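Local coordinates for hypothetical protein PH1109 (Pyrococcus horikoshii, PDB 2E6U) that is of unknown function but belongs to the CoA-binding proteins with a Rossmann-like fold and binds coenzyme A, at residues 106-111 against 130-135; 102-107 against 124-129. All coordinates share one frame; numbering follows the deposited sequence.

Contact 1: residues 106-111 against 130-135; sequences WFQYNT and NRCMMR. With COA (coenzyme A), chain F.
The carbonyl O of Arg131 is gripped by two groups of the facing segment. Trp106 NE1 donates to it at 2.9 Å, with an N-H...O angle of 155°. The oxygen lies near the indole plane, but the donor stands above the carbonyl plane, well away from the lone-pair directions. Gln108 CA makes a nearly straight C-H...O contact to the same oxygen. Trp106 CG is anti to the backbone N (chi1 -171°), which carries the ring across to segment 130-135, and chi2 of -58° turns its NH edge to Arg131 O. CG of Met133 lies over one indole face. It sits 3.4 Å from the centroid of the six-membered ring of Trp106, a CH-pi contact, and Met133 SD adds an oblique Met-aromatic contact.

Segment 106-111 leaves the C-terminal end of strand 104-107 in a type II turn from Gln108 to Thr111. Segment 130-135 leads from the neighbouring strand into helix 133-141. Loops at this end of a parallel sheet form the usual ligand site of Rossmann-like folds, and coenzyme A is bound here. Tyr109 N donates to O5P of the coenzyme at 3.1 Å, and N8P of the coenzyme gives a weak bond back to Tyr109 O.

Cys132 is the N-cap of the helix. Its SG accepts from Arg135 N at 3.5 Å and also lies 3.3 Å from S1P of the coenzyme. CG of Arg135 touches that thiol end too, while the guanidinium of Arg135 forms a salt bridge with Glu138. Tyr109 approaches Cys132 CB with its hydroxyl end, and a water accepts from Cys132 N at 2.8 Å. The guanidinium of Arg131 forms salt bridges with Asp8 and Glu136.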
ATOM      1  N   TRP A 106      -1.869   0.216  -3.732  1.00 16.53           N
ATOM      2  CA  TRP A 106      -3.001   0.176  -2.803  1.00 17.41           C
ATOM      3  C   TRP A 106      -3.260   1.580  -2.235  1.00 18.40           C
ATOM      4  O   TRP A 106      -2.494   2.068  -1.395  1.00 17.78           O
ATOM      5  CB  TRP A 106      -2.753  -0.837  -1.665  1.00 17.16           C
ATOM      6  CG  TRP A 106      -3.918  -1.129  -0.753  1.00 17.15           C
ATOM      7  CD1 TRP A 106      -4.620  -0.217   0.001  1.00 17.02           C
ATOM      8  CD2 TRP A 106      -4.528  -2.418  -0.481  1.00 17.46           C
ATOM      9  NE1 TRP A 106      -5.612  -0.847   0.704  1.00 18.94           N
ATOM     10  CE2 TRP A 106      -5.587  -2.190   0.425  1.00 18.66           C
ATOM     11  CE3 TRP A 106      -4.269  -3.742  -0.913  1.00 19.87           C
ATOM     12  CZ2 TRP A 106      -6.399  -3.227   0.924  1.00 17.37           C
ATOM     13  CZ3 TRP A 106      -5.073  -4.773  -0.424  1.00 17.99           C
ATOM     14  CH2 TRP A 106      -6.128  -4.511   0.489  1.00 16.84           C
ATOM     15  N   PHE A 107      -4.351   2.208  -2.695  1.00 17.49           N
ATOM     16  CA  PHE A 107      -4.787   3.525  -2.178  1.00 17.82           C
ATOM     17  C   PHE A 107      -5.598   3.368  -0.885  1.00 18.09           C
ATOM     18  O   PHE A 107      -6.766   2.889  -0.901  1.00 18.96           O
ATOM     19  CB  PHE A 107      -5.630   4.263  -3.240  1.00 17.90           C
ATOM     20  CG  PHE A 107      -4.877   4.666  -4.464  1.00 17.19           C
ATOM     21  CD1 PHE A 107      -4.180   5.866  -4.499  1.00 15.39           C
ATOM     22  CD2 PHE A 107      -4.885   3.863  -5.607  1.00 18.10           C
ATOM     23  CE1 PHE A 107      -3.488   6.261  -5.643  1.00 16.00           C
ATOM     24  CE2 PHE A 107      -4.213   4.234  -6.764  1.00 17.45           C
ATOM     25  CZ  PHE A 107      -3.503   5.455  -6.802  1.00 18.29           C
ATOM     26  N   GLN A 108      -5.016   3.773   0.243  1.00 16.57           N
ATOM     27  CA  GLN A 108      -5.724   3.777   1.539  1.00 17.43           C
ATOM     28  C   GLN A 108      -6.781   4.903   1.521  1.00 18.62           C
ATOM     29  O   GLN A 108      -6.828   5.643   0.547  1.00 18.83           O
ATOM     30  CB  GLN A 108      -4.762   3.996   2.709  1.00 17.53           C
ATOM     31  CG  GLN A 108      -3.772   2.828   2.922  1.00 17.17           C
ATOM     32  CD  GLN A 108      -4.346   1.675   3.760  1.00 17.45           C
ATOM     33  OE1 GLN A 108      -5.143   1.867   4.725  1.00 19.76           O
ATOM     34  NE2 GLN A 108      -3.887   0.483   3.456  1.00 15.05           N
ATOM     35  N   TYR A 109      -7.599   5.029   2.574  1.00 20.17           N
ATOM     36  CA  TYR A 109      -8.680   6.041   2.553  1.00 21.74           C
ATOM     37  C   TYR A 109      -8.064   7.425   2.423  1.00 21.85           C
ATOM     38  O   TYR A 109      -7.055   7.725   3.066  1.00 20.51           O
ATOM     39  CB  TYR A 109      -9.536   6.050   3.820  1.00 23.67           C
ATOM     40  CG  TYR A 109     -10.059   4.723   4.310  1.00 26.25           C
ATOM     41  CD1 TYR A 109     -10.559   3.771   3.437  1.00 28.20           C
ATOM     42  CD2 TYR A 109     -10.113   4.458   5.679  1.00 28.80           C
ATOM     43  CE1 TYR A 109     -11.060   2.549   3.916  1.00 29.13           C
ATOM     44  CE2 TYR A 109     -10.611   3.241   6.166  1.00 29.91           C
ATOM     45  CZ  TYR A 109     -11.084   2.307   5.276  1.00 29.67           C
ATOM     46  OH  TYR A 109     -11.588   1.123   5.772  1.00 31.77           O
ATOM     47  N   ASN A 110      -8.689   8.251   1.586  1.00 21.63           N
ATOM     48  CA  ASN A 110      -8.307   9.654   1.419  1.00 22.33           C
ATOM     49  C   ASN A 110      -7.028   9.892   0.610  1.00 21.33           C
ATOM     50  O   ASN A 110      -6.507  11.007   0.603  1.00 21.81           O
ATOM     51  CB  ASN A 110      -8.274  10.367   2.783  1.00 23.01           C
ATOM     52  CG  ASN A 110      -9.636  10.302   3.514  1.00 29.00           C
ATOM     53  OD1 ASN A 110     -10.700  10.332   2.883  1.00 33.56           O
ATOM     54  ND2 ASN A 110      -9.598  10.198   4.836  1.00 34.03           N
ATOM     55  N   THR A 111      -6.537   8.857  -0.083  1.00 18.91           N
ATOM     56  CA  THR A 111      -5.311   8.963  -0.869  1.00 18.81           C
ATOM     57  C   THR A 111      -5.501   8.837  -2.378  1.00 18.90           C
ATOM     58  O   THR A 111      -4.564   9.054  -3.176  1.00 18.87           O
ATOM     59  CB  THR A 111      -4.270   7.891  -0.438  1.00 17.55           C
ATOM     60  OG1 THR A 111      -4.660   6.604  -0.959  1.00 18.48           O
ATOM     61  CG2 THR A 111      -4.134   7.855   1.084  1.00 16.50           C
ATOM     62  N   ASN A 130      -9.511   2.859  -2.156  1.00 24.58           N
ATOM     63  CA  ASN A 130     -10.389   3.160  -1.032  1.00 26.01           C
ATOM     64  C   ASN A 130     -10.666   1.954  -0.131  1.00 25.31           C
ATOM     65  O   ASN A 130     -11.812   1.671   0.236  1.00 25.97           O
ATOM     66  CB  ASN A 130     -11.685   3.790  -1.551  1.00 26.97           C
ATOM     67  CG  ASN A 130     -12.330   4.715  -0.550  1.00 30.43           C
ATOM     68  OD1 ASN A 130     -13.553   4.707  -0.396  1.00 32.28           O
ATOM     69  ND2 ASN A 130     -11.516   5.532   0.132  1.00 33.61           N
ATOM     70  N   ARG A 131      -9.604   1.219   0.205  1.00 23.44           N
ATOM     71  CA  ARG A 131      -9.697   0.118   1.160  1.00 22.35           C
ATOM     72  C   ARG A 131      -8.520   0.245   2.142  1.00 21.37           C
ATOM     73  O   ARG A 131      -7.557   0.942   1.848  1.00 20.51           O
ATOM     74  CB  ARG A 131      -9.566  -1.248   0.459  1.00 22.08           C
ATOM     75  CG  ARG A 131     -10.480  -1.503  -0.730  1.00 22.13           C
ATOM     76  CD  ARG A 131     -10.481  -3.006  -1.049  1.00 22.13           C
ATOM     77  NE  ARG A 131     -11.118  -3.328  -2.346  1.00 24.57           N
ATOM     78  CZ  ARG A 131     -12.025  -4.293  -2.518  1.00 25.62           C
ATOM     79  NH1 ARG A 131     -12.432  -5.030  -1.490  1.00 25.44           N
ATOM     80  NH2 ARG A 131     -12.528  -4.520  -3.726  1.00 27.51           N
ATOM     81  N   CYS A 132      -8.595  -0.439   3.277  1.00 21.16           N
ATOM     82  CA  CYS A 132      -7.479  -0.506   4.212  1.00 21.13           C
ATOM     83  C   CYS A 132      -6.906  -1.930   4.222  1.00 20.01           C
ATOM     84  O   CYS A 132      -7.667  -2.887   4.330  1.00 20.46           O
ATOM     85  CB  CYS A 132      -7.944  -0.140   5.617  1.00 21.46           C
ATOM     86  SG  CYS A 132      -6.666  -0.350   6.888  1.00 23.60           S
ATOM     87  N   MET A 133      -5.581  -2.082   4.128  1.00 19.04           N
ATOM     88  CA  MET A 133      -4.994  -3.427   4.223  1.00 18.70           C
ATOM     89  C   MET A 133      -5.320  -4.142   5.533  1.00 18.82           C
ATOM     90  O   MET A 133      -5.554  -5.358   5.536  1.00 19.08           O
ATOM     91  CB  MET A 133      -3.463  -3.365   4.018  1.00 18.01           C
ATOM     92  CG  MET A 133      -3.089  -3.100   2.576  1.00 18.00           C
ATOM     93  SD  MET A 133      -1.298  -3.407   2.263  1.00 19.97           S
ATOM     94  CE  MET A 133      -1.273  -5.202   2.201  1.00 19.97           C
ATOM     95  N   MET A 134      -5.300  -3.406   6.645  1.00 18.64           N
ATOM     96  CA  MET A 134      -5.653  -3.981   7.940  1.00 20.90           C
ATOM     97  C   MET A 134      -7.121  -4.438   7.978  1.00 21.34           C
ATOM     98  O   MET A 134      -7.429  -5.555   8.407  1.00 21.16           O
ATOM     99  CB  MET A 134      -5.365  -2.986   9.050  1.00 20.70           C
ATOM    100  CG  MET A 134      -5.891  -3.375  10.425  1.00 21.68           C
ATOM    101  SD  MET A 134      -5.279  -2.318  11.736  1.00 24.84           S
ATOM    102  CE  MET A 134      -6.459  -0.960  11.714  1.00 26.71           C
ATOM    103  N   ARG A 135      -8.021  -3.563   7.547  1.00 21.63           N
ATOM    104  CA  ARG A 135      -9.459  -3.871   7.606  1.00 23.37           C
ATOM    105  C   ARG A 135      -9.817  -5.021   6.686  1.00 22.26           C
ATOM    106  O   ARG A 135     -10.590  -5.899   7.078  1.00 23.02           O
ATOM    107  CB  ARG A 135     -10.292  -2.636   7.293  1.00 23.55           C
ATOM    108  CG  ARG A 135     -10.241  -1.600   8.440  1.00 29.30           C
ATOM    109  CD  ARG A 135     -11.281  -1.882   9.531  1.00 36.42           C
ATOM    110  NE  ARG A 135     -11.252  -0.882  10.604  1.00 42.00           N
ATOM    111  CZ  ARG A 135     -10.851  -1.117  11.858  1.00 45.05           C
ATOM    112  NH1 ARG A 135     -10.435  -2.328  12.233  1.00 46.61           N
ATOM    113  NH2 ARG A 135     -10.876  -0.137  12.754  1.00 46.14           N
TER
HETATM  114  N1A COA F 200       6.738  10.885   1.244  1.00 15.22           N
HETATM  115  C2A COA F 200       6.428   9.931   2.297  1.00 14.39           C
HETATM  116  N3A COA F 200       5.691  10.466   3.427  1.00 14.84           N
HETATM  117  C4A COA F 200       5.291  11.761   3.414  1.00 16.70           C
HETATM  118  C5A COA F 200       5.567  12.619   2.342  1.00 15.40           C
HETATM  119  C6A COA F 200       6.315  12.162   1.252  1.00 15.32           C
HETATM  120  N6A COA F 200       6.668  12.946   0.170  1.00 15.47           N
HETATM  121  N7A COA F 200       5.024  13.820   2.672  1.00 15.11           N
HETATM  122  C8A COA F 200       4.427  13.719   3.876  1.00 15.86           C
HETATM  123  N9A COA F 200       4.591  12.444   4.310  1.00 15.85           N
HETATM  124  C1B COA F 200       4.144  11.895   5.589  1.00 15.25           C
HETATM  125  C2B COA F 200       4.481  12.863   6.745  1.00 17.80           C
HETATM  126  O2B COA F 200       5.826  12.718   7.227  1.00 17.24           O
HETATM  127  C3B COA F 200       3.394  12.560   7.773  1.00 17.98           C
HETATM  128  O3B COA F 200       3.853  11.813   8.902  1.00 20.15           O
HETATM  129  P3B COA F 200       4.389  12.557  10.221  1.00 18.74           P
HETATM  130  O7A COA F 200       5.385  13.589   9.697  1.00 16.49           O
HETATM  131  O8A COA F 200       3.151  13.172  10.829  1.00 19.35           O
HETATM  132  O9A COA F 200       4.979  11.467  11.094  1.00 19.91           O
HETATM  133  C4B COA F 200       2.372  11.745   6.998  1.00 16.90           C
HETATM  134  O4B COA F 200       2.751  11.833   5.648  1.00 18.21           O
HETATM  135  C5B COA F 200       0.948  12.289   7.060  1.00 18.60           C
HETATM  136  O5B COA F 200       1.002  13.705   6.852  1.00 19.98           O
HETATM  137  P1A COA F 200      -0.284  14.440   6.234  1.00 22.59           P
HETATM  138  O1A COA F 200      -0.511  13.866   4.866  1.00 21.98           O
HETATM  139  O2A COA F 200       0.056  15.913   6.411  1.00 23.79           O
HETATM  140  O3A COA F 200      -1.389  13.980   7.277  1.00 22.01           O
HETATM  141  P2A COA F 200      -2.980  14.252   7.269  1.00 23.77           P
HETATM  142  O4A COA F 200      -3.231  15.328   6.263  1.00 23.10           O
HETATM  143  O5A COA F 200      -3.369  14.321   8.720  1.00 23.63           O
HETATM  144  O6A COA F 200      -3.552  12.872   6.720  1.00 22.03           O
HETATM  145  CBP COA F 200      -3.421  11.016   5.217  1.00 17.63           C
HETATM  146  CCP COA F 200      -3.503  12.537   5.325  1.00 18.56           C
HETATM  147  CDP COA F 200      -2.107  10.490   5.812  1.00 18.71           C
HETATM  148  CEP COA F 200      -3.419  10.663   3.722  1.00 19.45           C
HETATM  149  CAP COA F 200      -4.569  10.368   5.989  1.00 19.51           C
HETATM  150  OAP COA F 200      -5.871  10.735   5.453  1.00 20.86           O
HETATM  151  C9P COA F 200      -4.292   8.862   5.931  1.00 21.62           C
HETATM  152  O9P COA F 200      -4.022   8.373   7.227  1.00 20.89           O
HETATM  153  N8P COA F 200      -5.293   8.112   5.208  1.00 19.87           N
HETATM  154  C7P COA F 200      -5.392   6.673   5.307  1.00 18.98           C
HETATM  155  C6P COA F 200      -6.467   6.432   6.357  1.00 20.82           C
HETATM  156  C5P COA F 200      -7.030   5.013   6.477  1.00 22.53           C
HETATM  157  O5P COA F 200      -6.737   4.135   5.410  1.00 19.29           O
HETATM  158  N4P COA F 200      -6.775   4.395   7.736  1.00 24.35           N
HETATM  159  C3P COA F 200      -7.073   2.989   7.890  1.00 32.00           C
HETATM  160  C2P COA F 200      -7.741   2.741   9.224  1.00 37.21           C
HETATM  161  S1P COA F 200      -8.504   1.101   9.161  1.00 45.11           S
HETATM  162  O   HOH W   1     -11.154  -1.580   3.679  1.00 29.03           O

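Contact 2: residues 102-107 against 124-129; sequences AKVVWF and GLIIVA
With chi1 of 179°, Val128 points CG1 straight away from its N, which lays that methyl over the indole of Trp106. The methyl stands 3.5 Å from the centroid of the six-membered ring of Trp106, close to the ring normal, as a CH-pi contact. The other branch, Val128 CG2, meets Val104 CG1 at 4.0 Å. Ile126 lies on the same face of the sheet and touches Val104 CG2. Helix 12-21 covers this face through Ile15, Ile18 and Leu19.

On the other face, Phe107 and Ile127 lie side by side and point the same way. Phe107 CG lies anti to its carbonyl carbon (chi1 -67°), which sets the ring beside Ile127. CG2 of Ile127 meets the ring edge, 3.9 Å from Phe107 CE2. Leu125 CD2 packs on Val105 CG2 nearby. Helix 114-122 covers this face.

Four backbone hydrogen bonds join the segments. Ile126 N donates to Lys103 O, and Val105 N to Ile126 O at 2.8 Å. Val128 N donates to Val105 O at 2.9 Å, and Phe107 N to Val128 O. The second and third run almost straight along the C=O direction. Gly124 ends the preceding helix in a Schellman motif, just before the second strand begins. Strand 104-107, helix 114-122 and strand 126-129 form a parallel beta-alpha-beta unit, the repeating element of Rossmann-like folds.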
ATOM      1  N   ALA A 102       6.742  -3.348  -8.893  1.00 19.71           N
ATOM      2  CA  ALA A 102       5.697  -3.737  -7.963  1.00 19.16           C
ATOM      3  C   ALA A 102       4.487  -4.249  -8.758  1.00 19.23           C
ATOM      4  O   ALA A 102       4.350  -3.952  -9.950  1.00 19.18           O
ATOM      5  CB  ALA A 102       5.286  -2.571  -7.059  1.00 19.11           C
ATOM      6  N   LYS A 103       3.644  -5.019  -8.089  1.00 18.99           N
ATOM      7  CA  LYS A 103       2.492  -5.669  -8.713  1.00 20.17           C
ATOM      8  C   LYS A 103       1.180  -4.980  -8.389  1.00 20.29           C
ATOM      9  O   LYS A 103       0.200  -5.109  -9.141  1.00 20.22           O
ATOM     10  CB  LYS A 103       2.393  -7.133  -8.275  1.00 20.93           C
ATOM     11  CG  LYS A 103       3.602  -7.979  -8.634  1.00 23.20           C
ATOM     12  CD  LYS A 103       3.835  -7.928 -10.138  1.00 30.52           C
ATOM     13  CE  LYS A 103       4.610  -9.117 -10.626  1.00 34.21           C
ATOM     14  NZ  LYS A 103       5.378  -8.708 -11.835  1.00 37.00           N
ATOM     15  N   VAL A 104       1.142  -4.291  -7.247  1.00 18.69           N
ATOM     16  CA  VAL A 104      -0.101  -3.759  -6.711  1.00 18.29           C
ATOM     17  C   VAL A 104       0.145  -2.362  -6.174  1.00 18.74           C
ATOM     18  O   VAL A 104       1.118  -2.152  -5.443  1.00 18.46           O
ATOM     19  CB  VAL A 104      -0.652  -4.644  -5.560  1.00 18.32           C
ATOM     20  CG1 VAL A 104      -1.910  -4.011  -4.881  1.00 17.39           C
ATOM     21  CG2 VAL A 104      -0.947  -6.080  -6.056  1.00 18.99           C
ATOM     22  N   VAL A 105      -0.731  -1.416  -6.525  1.00 18.67           N
ATOM     23  CA  VAL A 105      -0.750  -0.100  -5.869  1.00 18.53           C
ATOM     24  C   VAL A 105      -2.012  -0.085  -5.023  1.00 18.60           C
ATOM     25  O   VAL A 105      -3.106  -0.387  -5.536  1.00 18.01           O
ATOM     26  CB  VAL A 105      -0.755   1.088  -6.889  1.00 19.33           C
ATOM     27  CG1 VAL A 105      -0.985   2.431  -6.176  1.00 21.25           C
ATOM     28  CG2 VAL A 105       0.549   1.144  -7.664  1.00 20.47           C
ATOM     29  N   TRP A 106      -1.869   0.216  -3.732  1.00 16.53           N
ATOM     30  CA  TRP A 106      -3.001   0.176  -2.803  1.00 17.41           C
ATOM     31  C   TRP A 106      -3.260   1.580  -2.235  1.00 18.40           C
ATOM     32  O   TRP A 106      -2.494   2.068  -1.395  1.00 17.78           O
ATOM     33  CB  TRP A 106      -2.753  -0.837  -1.665  1.00 17.16           C
ATOM     34  CG  TRP A 106      -3.918  -1.129  -0.753  1.00 17.15           C
ATOM     35  CD1 TRP A 106      -4.620  -0.217   0.001  1.00 17.02           C
ATOM     36  CD2 TRP A 106      -4.528  -2.418  -0.481  1.00 17.46           C
ATOM     37  NE1 TRP A 106      -5.612  -0.847   0.704  1.00 18.94           N
ATOM     38  CE2 TRP A 106      -5.587  -2.190   0.425  1.00 18.66           C
ATOM     39  CE3 TRP A 106      -4.269  -3.742  -0.913  1.00 19.87           C
ATOM     40  CZ2 TRP A 106      -6.399  -3.227   0.924  1.00 17.37           C
ATOM     41  CZ3 TRP A 106      -5.073  -4.773  -0.424  1.00 17.99           C
ATOM     42  CH2 TRP A 106      -6.128  -4.511   0.489  1.00 16.84           C
ATOM     43  N   PHE A 107      -4.351   2.208  -2.695  1.00 17.49           N
ATOM     44  CA  PHE A 107      -4.787   3.525  -2.178  1.00 17.82           C
ATOM     45  C   PHE A 107      -5.598   3.368  -0.885  1.00 18.09           C
ATOM     46  O   PHE A 107      -6.766   2.889  -0.901  1.00 18.96           O
ATOM     47  CB  PHE A 107      -5.630   4.263  -3.240  1.00 17.90           C
ATOM     48  CG  PHE A 107      -4.877   4.666  -4.464  1.00 17.19           C
ATOM     49  CD1 PHE A 107      -4.180   5.866  -4.499  1.00 15.39           C
ATOM     50  CD2 PHE A 107      -4.885   3.863  -5.607  1.00 18.10           C
ATOM     51  CE1 PHE A 107      -3.488   6.261  -5.643  1.00 16.00           C
ATOM     52  CE2 PHE A 107      -4.213   4.234  -6.764  1.00 17.45           C
ATOM     53  CZ  PHE A 107      -3.503   5.455  -6.802  1.00 18.29           C
ATOM     54  N   GLY A 124       0.006  -2.008 -16.100  1.00 28.30           N
ATOM     55  CA  GLY A 124      -0.380  -3.376 -15.801  1.00 27.83           C
ATOM     56  C   GLY A 124      -0.376  -3.762 -14.342  1.00 27.02           C
ATOM     57  O   GLY A 124      -0.480  -4.938 -14.016  1.00 27.70           O
ATOM     58  N   LEU A 125      -0.268  -2.784 -13.445  1.00 26.08           N
ATOM     59  CA  LEU A 125      -0.432  -3.078 -12.027  1.00 24.90           C
ATOM     60  C   LEU A 125      -1.889  -3.224 -11.589  1.00 24.95           C
ATOM     61  O   LEU A 125      -2.807  -2.632 -12.180  1.00 25.45           O
ATOM     62  CB  LEU A 125       0.299  -2.036 -11.167  1.00 25.06           C
ATOM     63  CG  LEU A 125       1.825  -2.158 -11.130  1.00 24.29           C
ATOM     64  CD1 LEU A 125       2.471  -1.807 -12.462  1.00 22.12           C
ATOM     65  CD2 LEU A 125       2.389  -1.268 -10.043  1.00 23.09           C
ATOM     66  N   ILE A 126      -2.102  -4.022 -10.553  1.00 23.53           N
ATOM     67  CA  ILE A 126      -3.386  -4.101  -9.907  1.00 23.93           C
ATOM     68  C   ILE A 126      -3.578  -2.844  -9.046  1.00 24.16           C
ATOM     69  O   ILE A 126      -2.677  -2.444  -8.296  1.00 24.06           O
ATOM     70  CB  ILE A 126      -3.474  -5.359  -9.035  1.00 23.99           C
ATOM     71  CG1 ILE A 126      -3.278  -6.620  -9.895  1.00 25.68           C
ATOM     72  CG2 ILE A 126      -4.781  -5.415  -8.256  1.00 24.71           C
ATOM     73  CD1 ILE A 126      -2.998  -7.875  -9.075  1.00 29.22           C
ATOM     74  N   ILE A 127      -4.758  -2.238  -9.150  1.00 23.52           N
ATOM     75  CA  ILE A 127      -5.120  -1.104  -8.304  1.00 23.46           C
ATOM     76  C   ILE A 127      -6.163  -1.517  -7.273  1.00 23.29           C
ATOM     77  O   ILE A 127      -7.244  -2.061  -7.614  1.00 23.46           O
ATOM     78  CB  ILE A 127      -5.604   0.100  -9.158  1.00 23.24           C
ATOM     79  CG1 ILE A 127      -4.441   0.583 -10.042  1.00 26.08           C
ATOM     80  CG2 ILE A 127      -6.140   1.218  -8.262  1.00 23.72           C
ATOM     81  CD1 ILE A 127      -4.869   1.064 -11.402  1.00 29.27           C
ATOM     82  N   VAL A 128      -5.836  -1.295  -6.008  1.00 21.06           N
ATOM     83  CA  VAL A 128      -6.794  -1.430  -4.924  1.00 20.55           C
ATOM     84  C   VAL A 128      -7.094  -0.008  -4.475  1.00 21.17           C
ATOM     85  O   VAL A 128      -6.179   0.776  -4.230  1.00 19.62           O
ATOM     86  CB  VAL A 128      -6.266  -2.286  -3.732  1.00 20.17           C
ATOM     87  CG1 VAL A 128      -7.298  -2.382  -2.630  1.00 19.69           C
ATOM     88  CG2 VAL A 128      -5.820  -3.694  -4.215  1.00 21.97           C
ATOM     89  N   ALA A 129      -8.374   0.340  -4.404  1.00 21.63           N
ATOM     90  CA  ALA A 129      -8.743   1.732  -4.134  1.00 22.71           C
ATOM     91  C   ALA A 129      -9.765   1.881  -3.023  1.00 23.81           C
ATOM     92  O   ALA A 129     -10.734   1.105  -2.936  1.00 23.72           O
ATOM     93  CB  ALA A 129      -9.218   2.428  -5.419  1.00 22.81           C
TER

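How the contacts relate
Contacts 1 and 2 have centres 11 Å apart and share Trp106 and Phe107. Both start from strand 104-107. Contact 2 pairs it with strand 126-129, an outermost strand of the five-stranded parallel sheet. Contact 1 follows at the C-terminal ends of the same two strands, where 104-107 passes into a turn and 126-129 leads to helix 133-141. Along the chain, 102-107 and 106-111 overlap at residues 106-107, helix 114-122 crosses over, and 124-129 is followed directly by 130-135. Contact 2 thus belongs to the sheet, whereas contact 1 lies at the C-terminal end of that sheet, beside the bound coenzyme A. All four segments belong to the CoA-binding domain.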